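Local atomic coordinates of chitinase (Paenibacillus sp. FPU-7, PDB entry 5GZT), a protein that probably catalyses the random endo-hydrolysis of beta-1,4 linkages between N-acetylglucosamine units in chitin and chitodextrins. Residues B[282-290]-B[342-351]; B[310-318]-B[387-395]. All coordinates share one frame; numbering follows the deposited sequence.

Overall arrangement
Both contacts lie in the first of the two family 18 TIM barrels of the chain, their centres about 18 Å apart. Contact 1 (282-290 with 342-351) joins the end of barrel strand 264-284 to helix 344-352. Contact 2 (310-318 with 387-395) joins the hairpin that the end of the neighbouring barrel strand, 303-312, makes with strand 315-318 to helix 382-398. They meet where Asp344 CB packs on Thr318 CG2 at 3.6 Å and Leu348 CD2 on Phe395 CZ at 4.1 Å. Contact 1 begins beside the probable active site: Tyr282 OH hydrogen-bonds Asp407 OD2, and Asp407 lies in the family's DxxDxDxE sequence. The sodium ion, bound by Glu44, Thr50, Phe52 and Ser72, belongs to the N-terminal region.

Contact 1: residues B[282-290]-B[342-351]; sequences YIPAWVDWA and NPDESNLAYL
Asn347 pins the loop leaving a TIM-barrel strand by gripping the backbone around Asp288 with both ends of its carboxamide. ND2 donates to Val287 O at 2.9 Å along a bent path, while OD1 accepts a nearly straight bond from Trp289 N (2.8 Å, 167°). With CG beside the backbone N of Asn347 (chi1 -85°), the amide leans from the first turn of helix 344-352 towards the loop, its plane about 60° from the indole of Trp289. Tyr306 OH is a further partner of ND2, which ties the amide to the adjacent barrel strand.

The indole is sandwiched. Val287 CG1 sits 3.6 Å above the centre of one face, whereas Leu351 CD2 lies over the rim of the opposite face. At the indole edge, NE1 points in the ring plane to Pro284 O, so the loop folds back on itself around this ring. Further along the helix, Tyr350 presents a face to the loop backbone: Trp289 O stands 3.8 Å above the middle of the phenol ring. Deeper in, Leu351 CD1 meets Ile283 CG2 on the strand.

Just before the helix, Asn342 ND2 donates in its amide plane to Ala285 O (2.9 Å), reaching that oxygen from above the carbonyl plane, and also to Asp344 OD2. Asp344 OD1 is bonded by Tyr306 OH. Pro343 CG rests against the carboxylate of Asp288, which forms a salt bridge to Lys291. A water closes the outer side, donating to Asp288 OD1 and Asn347 OD1 and accepting from Ala290 N and Ser346 OG, the last at 2.8 Å.

Contact 2: residues B[310-318]-B[387-395]; sequences RINNGKVVT and VFANSALDF
Val316 wedges its two methyls between Phe388 and Phe395, forming the tight part of this contact between a beta hairpin and a helix of the TIM barrel. With CG1 anti to the backbone N (chi1 180°) and CG2 beside that N, the two methyls diverge: CG1 presses on Phe395 CD2 at 3.7 Å, and CG2 makes a CH-pi contact over a face of Phe388, 4.1 Å from the ring centroid. Ile311 CD1 lies 3.4 Å from Phe388 CE1. With a leucine in place of Phe388, the flat face under Val316 CG2 would be gone, and Ile311 CD1 would probably be left with a gap beside it.

On the helix turn between the two phenylalanines, Ser391 OG accepts a hydrogen bond from Val316 N at 2.9 Å. The outer side is looser: exposed Lys315 lays CG against Val387 CG1 at 3.6 Å, and a water donates to Val316 O and Ser391 O, bridging strand and helix.

Strand 315-318 runs at 33° to helix segment 387-395. Ala389, on the helix side turned from the hairpin, packs on helix 425-447, which Phe388 touches at Leu432; Ile311 meets Phe375 of helix 375-378, and Phe395 packs against Tyr399 and Leu401, before strand 403-407.

Contact 1: residues B[282-290]-B[342-351]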
loop_
_atom_site.group_PDB
_atom_site.type_symbol
_atom_site.label_atom_id
_atom_site.label_comp_id
_atom_site.label_asym_id
_atom_site.label_seq_id
_atom_site.Cartn_x
_atom_site.Cartn_y
_atom_site.Cartn_z
ATOM N N TYR B 282 6.595 3.605 0.702
ATOM C CA TYR B 282 7.860 3.833 1.411
ATOM C C TYR B 282 8.039 5.333 1.477
ATOM O O TYR B 282 7.807 6.019 0.473
ATOM C CB TYR B 282 9.087 3.238 0.712
ATOM C CG TYR B 282 9.402 1.806 1.080
ATOM C CD1 TYR B 282 8.808 0.745 0.406
ATOM C CD2 TYR B 282 10.294 1.494 2.079
ATOM C CE1 TYR B 282 9.123 -0.580 0.718
ATOM C CE2 TYR B 282 10.581 0.167 2.394
ATOM C CZ TYR B 282 9.990 -0.877 1.718
ATOM O OH TYR B 282 10.293 -2.205 1.986
ATOM N N ILE B 283 8.434 5.832 2.651
ATOM C CA ILE B 283 8.659 7.254 2.905
ATOM C C ILE B 283 10.033 7.385 3.507
ATOM O O ILE B 283 10.309 6.749 4.494
ATOM C CB ILE B 283 7.628 7.802 3.894
ATOM C CG1 ILE B 283 6.317 8.091 3.162
ATOM C CG2 ILE B 283 8.132 9.091 4.563
ATOM C CD1 ILE B 283 6.181 9.521 2.649
ATOM N N PRO B 284 10.898 8.249 2.940
ATOM C CA PRO B 284 12.264 8.295 3.352
ATOM C C PRO B 284 12.437 9.103 4.648
ATOM O O PRO B 284 11.824 10.157 4.821
ATOM C CB PRO B 284 12.943 9.076 2.222
ATOM C CG PRO B 284 11.892 9.945 1.700
ATOM C CD PRO B 284 10.633 9.141 1.801
ATOM N N ALA B 285 13.349 8.640 5.463
ATOM C CA ALA B 285 13.605 9.234 6.769
ATOM C C ALA B 285 14.348 10.537 6.658
ATOM O O ALA B 285 14.312 11.337 7.584
ATOM C CB ALA B 285 14.406 8.265 7.624
ATOM N N TRP B 286 14.965 10.763 5.517
ATOM C CA TRP B 286 15.923 11.856 5.329
ATOM C C TRP B 286 15.260 13.073 4.750
ATOM O O TRP B 286 15.935 14.003 4.409
ATOM C CB TRP B 286 17.118 11.398 4.451
ATOM C CG TRP B 286 16.795 10.548 3.246
ATOM C CD1 TRP B 286 16.405 10.980 2.003
ATOM C CD2 TRP B 286 16.852 9.118 3.160
ATOM N NE1 TRP B 286 16.224 9.894 1.147
ATOM C CE2 TRP B 286 16.434 8.752 1.850
ATOM C CE3 TRP B 286 17.156 8.110 4.078
ATOM C CZ2 TRP B 286 16.401 7.426 1.415
ATOM C CZ3 TRP B 286 17.075 6.805 3.680
ATOM C CH2 TRP B 286 16.713 6.461 2.357
ATOM N N VAL B 287 13.954 13.042 4.533
ATOM C CA VAL B 287 13.208 14.264 4.295
ATOM C C VAL B 287 12.698 14.721 5.663
ATOM O O VAL B 287 12.293 13.878 6.550
ATOM C CB VAL B 287 12.045 14.011 3.288
ATOM C CG1 VAL B 287 11.109 15.209 3.139
ATOM C CG2 VAL B 287 12.624 13.606 1.941
ATOM N N ASP B 288 12.685 16.035 5.829
ATOM C CA ASP B 288 12.151 16.630 7.039
ATOM C C ASP B 288 10.704 16.830 6.846
ATOM O O ASP B 288 10.280 17.796 6.235
ATOM C CB ASP B 288 12.901 17.925 7.373
ATOM C CG ASP B 288 12.384 18.613 8.626
ATOM O OD1 ASP B 288 11.232 18.390 9.095
ATOM O OD2 ASP B 288 13.171 19.386 9.123
ATOM N N TRP B 289 9.912 15.865 7.326
ATOM C CA TRP B 289 8.518 15.849 7.005
ATOM C C TRP B 289 7.759 16.967 7.645
ATOM O O TRP B 289 6.726 17.368 7.104
ATOM C CB TRP B 289 7.870 14.477 7.269
ATOM C CG TRP B 289 8.338 13.552 6.226
ATOM C CD1 TRP B 289 9.231 12.554 6.353
ATOM C CD2 TRP B 289 8.000 13.620 4.848
ATOM N NE1 TRP B 289 9.487 11.991 5.138
ATOM C CE2 TRP B 289 8.731 12.622 4.191
ATOM C CE3 TRP B 289 7.134 14.438 4.104
ATOM C CZ2 TRP B 289 8.642 12.397 2.822
ATOM C CZ3 TRP B 289 7.016 14.209 2.741
ATOM C CH2 TRP B 289 7.781 13.182 2.104
ATOM N N ALA B 290 8.258 17.533 8.770
ATOM C CA ALA B 290 7.525 18.612 9.395
ATOM C C ALA B 290 7.669 19.878 8.574
ATOM O O ALA B 290 6.676 20.612 8.435
ATOM C CB ALA B 290 7.969 18.842 10.850
ATOM N N ASN B 342 19.463 14.302 11.555
ATOM C CA ASN B 342 18.219 13.876 10.868
ATOM C C ASN B 342 17.024 13.842 11.845
ATOM O O ASN B 342 17.090 13.193 12.840
ATOM C CB ASN B 342 18.429 12.500 10.240
ATOM C CG ASN B 342 17.350 12.193 9.239
ATOM O OD1 ASN B 342 17.267 12.880 8.214
ATOM N ND2 ASN B 342 16.410 11.313 9.624
ATOM N N PRO B 343 15.931 14.541 11.556
ATOM C CA PRO B 343 14.829 14.671 12.472
ATOM C C PRO B 343 13.819 13.511 12.562
ATOM O O PRO B 343 12.632 13.705 12.338
ATOM C CB PRO B 343 14.135 15.911 11.946
ATOM C CG PRO B 343 14.307 15.763 10.489
ATOM C CD PRO B 343 15.689 15.314 10.330
ATOM N N ASP B 344 14.301 12.370 13.016
ATOM C CA ASP B 344 13.541 11.150 12.999
ATOM C C ASP B 344 12.300 11.207 13.878
ATOM O O ASP B 344 11.172 10.756 13.455
ATOM C CB ASP B 344 14.424 9.946 13.299
ATOM C CG ASP B 344 15.318 9.584 12.143
ATOM O OD1 ASP B 344 14.811 9.002 11.101
ATOM O OD2 ASP B 344 16.532 9.926 12.257
ATOM N N GLU B 345 12.450 11.832 15.048
ATOM C CA GLU B 345 11.360 11.849 16.003
ATOM C C GLU B 345 10.308 12.796 15.531
ATOM O O GLU B 345 9.112 12.480 15.586
ATOM C CB GLU B 345 11.855 12.185 17.428
ATOM C CG GLU B 345 12.873 11.159 17.938
ATOM C CD GLU B 345 12.975 11.033 19.468
ATOM O OE1 GLU B 345 12.729 12.040 20.189
ATOM O OE2 GLU B 345 13.346 9.917 19.938
ATOM N N SER B 346 10.711 13.962 15.070
ATOM C CA SER B 346 9.754 14.843 14.410
ATOM C C SER B 346 9.016 14.125 13.206
ATOM O O SER B 346 7.790 14.233 13.016
ATOM C CB SER B 346 10.517 16.050 13.857
ATOM O OG SER B 346 9.598 16.985 13.357
ATOM N N ASN B 347 9.800 13.428 12.392
ATOM C CA ASN B 347 9.262 12.772 11.172
ATOM C C ASN B 347 8.162 11.804 11.551
ATOM O O ASN B 347 6.953 11.958 11.120
ATOM C CB ASN B 347 10.387 12.055 10.478
ATOM C CG ASN B 347 11.176 12.952 9.552
ATOM O OD1 ASN B 347 10.828 14.060 9.292
ATOM N ND2 ASN B 347 12.224 12.434 9.020
ATOM N N LEU B 348 8.566 10.861 12.430
ATOM C CA LEU B 348 7.692 9.810 12.922
ATOM C C LEU B 348 6.430 10.375 13.538
ATOM O O LEU B 348 5.358 9.833 13.300
ATOM C CB LEU B 348 8.402 8.920 13.883
ATOM C CG LEU B 348 9.021 7.553 13.602
ATOM C CD1 LEU B 348 8.534 6.870 12.335
ATOM C CD2 LEU B 348 10.533 7.513 13.715
ATOM N N ALA B 349 6.524 11.473 14.297
ATOM C CA ALA B 349 5.317 12.105 14.852
ATOM C C ALA B 349 4.406 12.644 13.772
ATOM O O ALA B 349 3.185 12.436 13.838
ATOM C CB ALA B 349 5.678 13.224 15.844
ATOM N N TYR B 350 4.981 13.301 12.757
ATOM C CA TYR B 350 4.192 13.899 11.657
ATOM C C TYR B 350 3.449 12.821 10.864
ATOM O O TYR B 350 2.292 13.014 10.496
ATOM C CB TYR B 350 5.064 14.777 10.723
ATOM C CG TYR B 350 4.343 15.158 9.456
ATOM C CD1 TYR B 350 3.531 16.306 9.386
ATOM C CD2 TYR B 350 4.461 14.361 8.315
ATOM C CE1 TYR B 350 2.850 16.643 8.203
ATOM C CE2 TYR B 350 3.785 14.693 7.145
ATOM C CZ TYR B 350 2.987 15.821 7.104
ATOM O OH TYR B 350 2.342 16.104 5.936
ATOM N N LEU B 351 4.112 11.691 10.650
ATOM C CA LEU B 351 3.607 10.609 9.808
ATOM C C LEU B 351 2.473 9.787 10.442
ATOM O O LEU B 351 1.436 9.502 9.770
ATOM C CB LEU B 351 4.758 9.680 9.358
ATOM C CG LEU B 351 5.835 10.367 8.459
ATOM C CD1 LEU B 351 7.056 9.484 8.359
ATOM C CD2 LEU B 351 5.312 10.709 7.056
HETATM O O HOH W 1 10.258 16.464 10.639
#

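Contact 2: residues B[310-318]-B[387-395]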
loop_
_atom_site.group_PDB
_atom_site.type_symbol
_atom_site.label_atom_id
_atom_site.label_comp_id
_atom_site.label_asym_id
_atom_site.label_seq_id
_atom_site.Cartn_x
_atom_site.Cartn_y
_atom_site.Cartn_z
ATOM N N ARG B 310 17.712 1.521 11.666
ATOM C CA ARG B 310 19.013 0.935 11.457
ATOM C C ARG B 310 19.490 0.066 12.630
ATOM O O ARG B 310 18.909 0.043 13.732
ATOM C CB ARG B 310 20.006 2.035 11.113
ATOM C CG ARG B 310 19.804 2.675 9.728
ATOM C CD ARG B 310 20.070 1.641 8.654
ATOM N NE ARG B 310 19.582 1.909 7.312
ATOM C CZ ARG B 310 20.270 2.534 6.357
ATOM N NH1 ARG B 310 21.466 3.029 6.583
ATOM N NH2 ARG B 310 19.753 2.640 5.145
ATOM N N ILE B 311 20.559 -0.655 12.372
ATOM C CA ILE B 311 21.123 -1.476 13.412
ATOM C C ILE B 311 22.461 -0.943 13.929
ATOM O O ILE B 311 23.444 -0.894 13.186
ATOM C CB ILE B 311 21.294 -2.894 12.915
ATOM C CG1 ILE B 311 19.925 -3.398 12.413
ATOM C CG2 ILE B 311 21.855 -3.785 14.034
ATOM C CD1 ILE B 311 20.000 -4.724 11.720
ATOM N N ASN B 312 22.486 -0.585 15.216
ATOM C CA ASN B 312 23.748 -0.261 15.915
ATOM C C ASN B 312 23.925 -1.060 17.238
ATOM O O ASN B 312 23.020 -1.053 18.077
ATOM C CB ASN B 312 23.790 1.213 16.264
ATOM C CG ASN B 312 25.197 1.684 16.546
ATOM O OD1 ASN B 312 26.169 1.133 16.014
ATOM N ND2 ASN B 312 25.310 2.730 17.342
ATOM N N ASN B 313 25.083 -1.716 17.408
ATOM C CA ASN B 313 25.326 -2.590 18.581
ATOM C C ASN B 313 24.142 -3.531 18.725
ATOM O O ASN B 313 23.529 -3.586 19.791
ATOM C CB ASN B 313 25.504 -1.815 19.912
ATOM C CG ASN B 313 26.647 -0.800 19.890
ATOM O OD1 ASN B 313 26.526 0.274 20.485
ATOM N ND2 ASN B 313 27.753 -1.130 19.231
ATOM N N GLY B 314 23.766 -4.156 17.606
ATOM C CA GLY B 314 22.775 -5.224 17.552
ATOM C C GLY B 314 21.396 -4.852 17.957
ATOM O O GLY B 314 20.566 -5.738 18.162
ATOM N N LYS B 315 21.144 -3.552 18.054
ATOM C CA LYS B 315 19.836 -3.001 18.342
ATOM C C LYS B 315 19.359 -1.997 17.249
ATOM O O LYS B 315 20.123 -1.410 16.488
ATOM C CB LYS B 315 19.860 -2.275 19.674
ATOM C CG LYS B 315 20.295 -3.136 20.857
ATOM C CD LYS B 315 21.105 -2.293 21.832
ATOM C CE LYS B 315 21.470 -3.050 23.096
ATOM N NZ LYS B 315 21.273 -2.136 24.244
ATOM N N VAL B 316 18.069 -1.767 17.291
ATOM C CA VAL B 316 17.372 -0.946 16.353
ATOM C C VAL B 316 17.312 0.512 16.811
ATOM O O VAL B 316 16.669 0.813 17.817
ATOM C CB VAL B 316 15.922 -1.452 16.128
ATOM C CG1 VAL B 316 15.182 -0.546 15.122
ATOM C CG2 VAL B 316 15.920 -2.914 15.669
ATOM N N VAL B 317 17.847 1.396 15.959
ATOM C CA VAL B 317 18.017 2.830 16.225
ATOM C C VAL B 317 17.525 3.683 15.071
ATOM O O VAL B 317 17.417 3.198 13.951
ATOM C CB VAL B 317 19.498 3.154 16.400
ATOM C CG1 VAL B 317 20.052 2.531 17.713
ATOM C CG2 VAL B 317 20.330 2.691 15.205
ATOM N N THR B 318 17.245 4.940 15.315
ATOM C CA THR B 318 16.946 5.825 14.215
ATOM C C THR B 318 18.180 5.949 13.270
ATOM O O THR B 318 19.336 5.637 13.650
ATOM C CB THR B 318 16.490 7.206 14.701
ATOM O OG1 THR B 318 17.481 7.746 15.547
ATOM C CG2 THR B 318 15.223 7.157 15.420
ATOM N N VAL B 387 18.276 -9.795 21.536
ATOM C CA VAL B 387 18.455 -8.354 21.771
ATOM C C VAL B 387 17.731 -7.565 20.616
ATOM O O VAL B 387 16.882 -6.647 20.841
ATOM C CB VAL B 387 19.972 -7.981 21.811
ATOM C CG1 VAL B 387 20.142 -6.497 22.104
ATOM C CG2 VAL B 387 20.762 -8.858 22.809
ATOM N N PHE B 388 18.054 -7.972 19.397
ATOM C CA PHE B 388 17.480 -7.372 18.205
ATOM C C PHE B 388 15.972 -7.285 18.261
ATOM O O PHE B 388 15.376 -6.154 18.279
ATOM C CB PHE B 388 17.933 -8.111 16.938
ATOM C CG PHE B 388 17.441 -7.435 15.680
ATOM C CD1 PHE B 388 18.181 -6.416 15.086
ATOM C CD2 PHE B 388 16.180 -7.747 15.152
ATOM C CE1 PHE B 388 17.691 -5.760 13.956
ATOM C CE2 PHE B 388 15.699 -7.085 14.016
ATOM C CZ PHE B 388 16.461 -6.088 13.428
ATOM N N ALA B 389 15.339 -8.459 18.368
ATOM C CA ALA B 389 13.862 -8.532 18.399
ATOM C C ALA B 389 13.224 -7.683 19.445
ATOM O O ALA B 389 12.189 -7.008 19.206
ATOM C CB ALA B 389 13.413 -9.958 18.537
ATOM N N ASN B 390 13.840 -7.686 20.631
ATOM C CA ASN B 390 13.333 -6.862 21.740
ATOM C C ASN B 390 13.490 -5.395 21.383
ATOM O O ASN B 390 12.544 -4.594 21.513
ATOM C CB ASN B 390 14.055 -7.222 23.072
ATOM C CG ASN B 390 13.568 -8.547 23.672
ATOM O OD1 ASN B 390 12.370 -8.832 23.703
ATOM N ND2 ASN B 390 14.505 -9.354 24.165
ATOM N N SER B 391 14.669 -5.048 20.882
ATOM C CA SER B 391 14.902 -3.688 20.341
ATOM C C SER B 391 13.878 -3.232 19.273
ATOM O O SER B 391 13.312 -2.081 19.313
ATOM C CB SER B 391 16.305 -3.576 19.766
ATOM O OG SER B 391 16.564 -2.192 19.681
ATOM N N ALA B 392 13.584 -4.149 18.357
ATOM C CA ALA B 392 12.603 -3.834 17.279
ATOM C C ALA B 392 11.280 -3.539 17.826
ATOM O O ALA B 392 10.633 -2.528 17.442
ATOM C CB ALA B 392 12.521 -4.948 16.292
ATOM N N LEU B 393 10.854 -4.371 18.797
ATOM C CA LEU B 393 9.573 -4.104 19.445
ATOM C C LEU B 393 9.564 -2.783 20.205
ATOM O O LEU B 393 8.574 -2.010 20.184
ATOM C CB LEU B 393 9.072 -5.308 20.297
ATOM C CG LEU B 393 8.207 -6.324 19.501
ATOM C CD1 LEU B 393 9.069 -7.258 18.634
ATOM C CD2 LEU B 393 7.273 -7.118 20.414
ATOM N N ASP B 394 10.673 -2.456 20.851
ATOM C CA ASP B 394 10.781 -1.122 21.522
ATOM C C ASP B 394 10.546 0.052 20.568
ATOM O O ASP B 394 9.795 1.032 20.912
ATOM C CB ASP B 394 12.160 -0.954 22.197
ATOM C CG ASP B 394 12.329 -1.868 23.438
ATOM O OD1 ASP B 394 11.303 -2.125 24.100
ATOM O OD2 ASP B 394 13.450 -2.375 23.692
ATOM N N PHE B 395 11.202 -0.054 19.393
ATOM C CA PHE B 395 11.057 0.987 18.352
ATOM C C PHE B 395 9.615 1.136 17.976
ATOM O O PHE B 395 9.035 2.283 18.081
ATOM C CB PHE B 395 11.914 0.655 17.143
ATOM C CG PHE B 395 12.172 1.840 16.253
ATOM C CD1 PHE B 395 11.162 2.335 15.420
ATOM C CD2 PHE B 395 13.412 2.472 16.260
ATOM C CE1 PHE B 395 11.394 3.445 14.610
ATOM C CE2 PHE B 395 13.647 3.544 15.417
ATOM C CZ PHE B 395 12.627 4.050 14.630
HETATM O O HOH W 2 14.859 0.453 19.508
#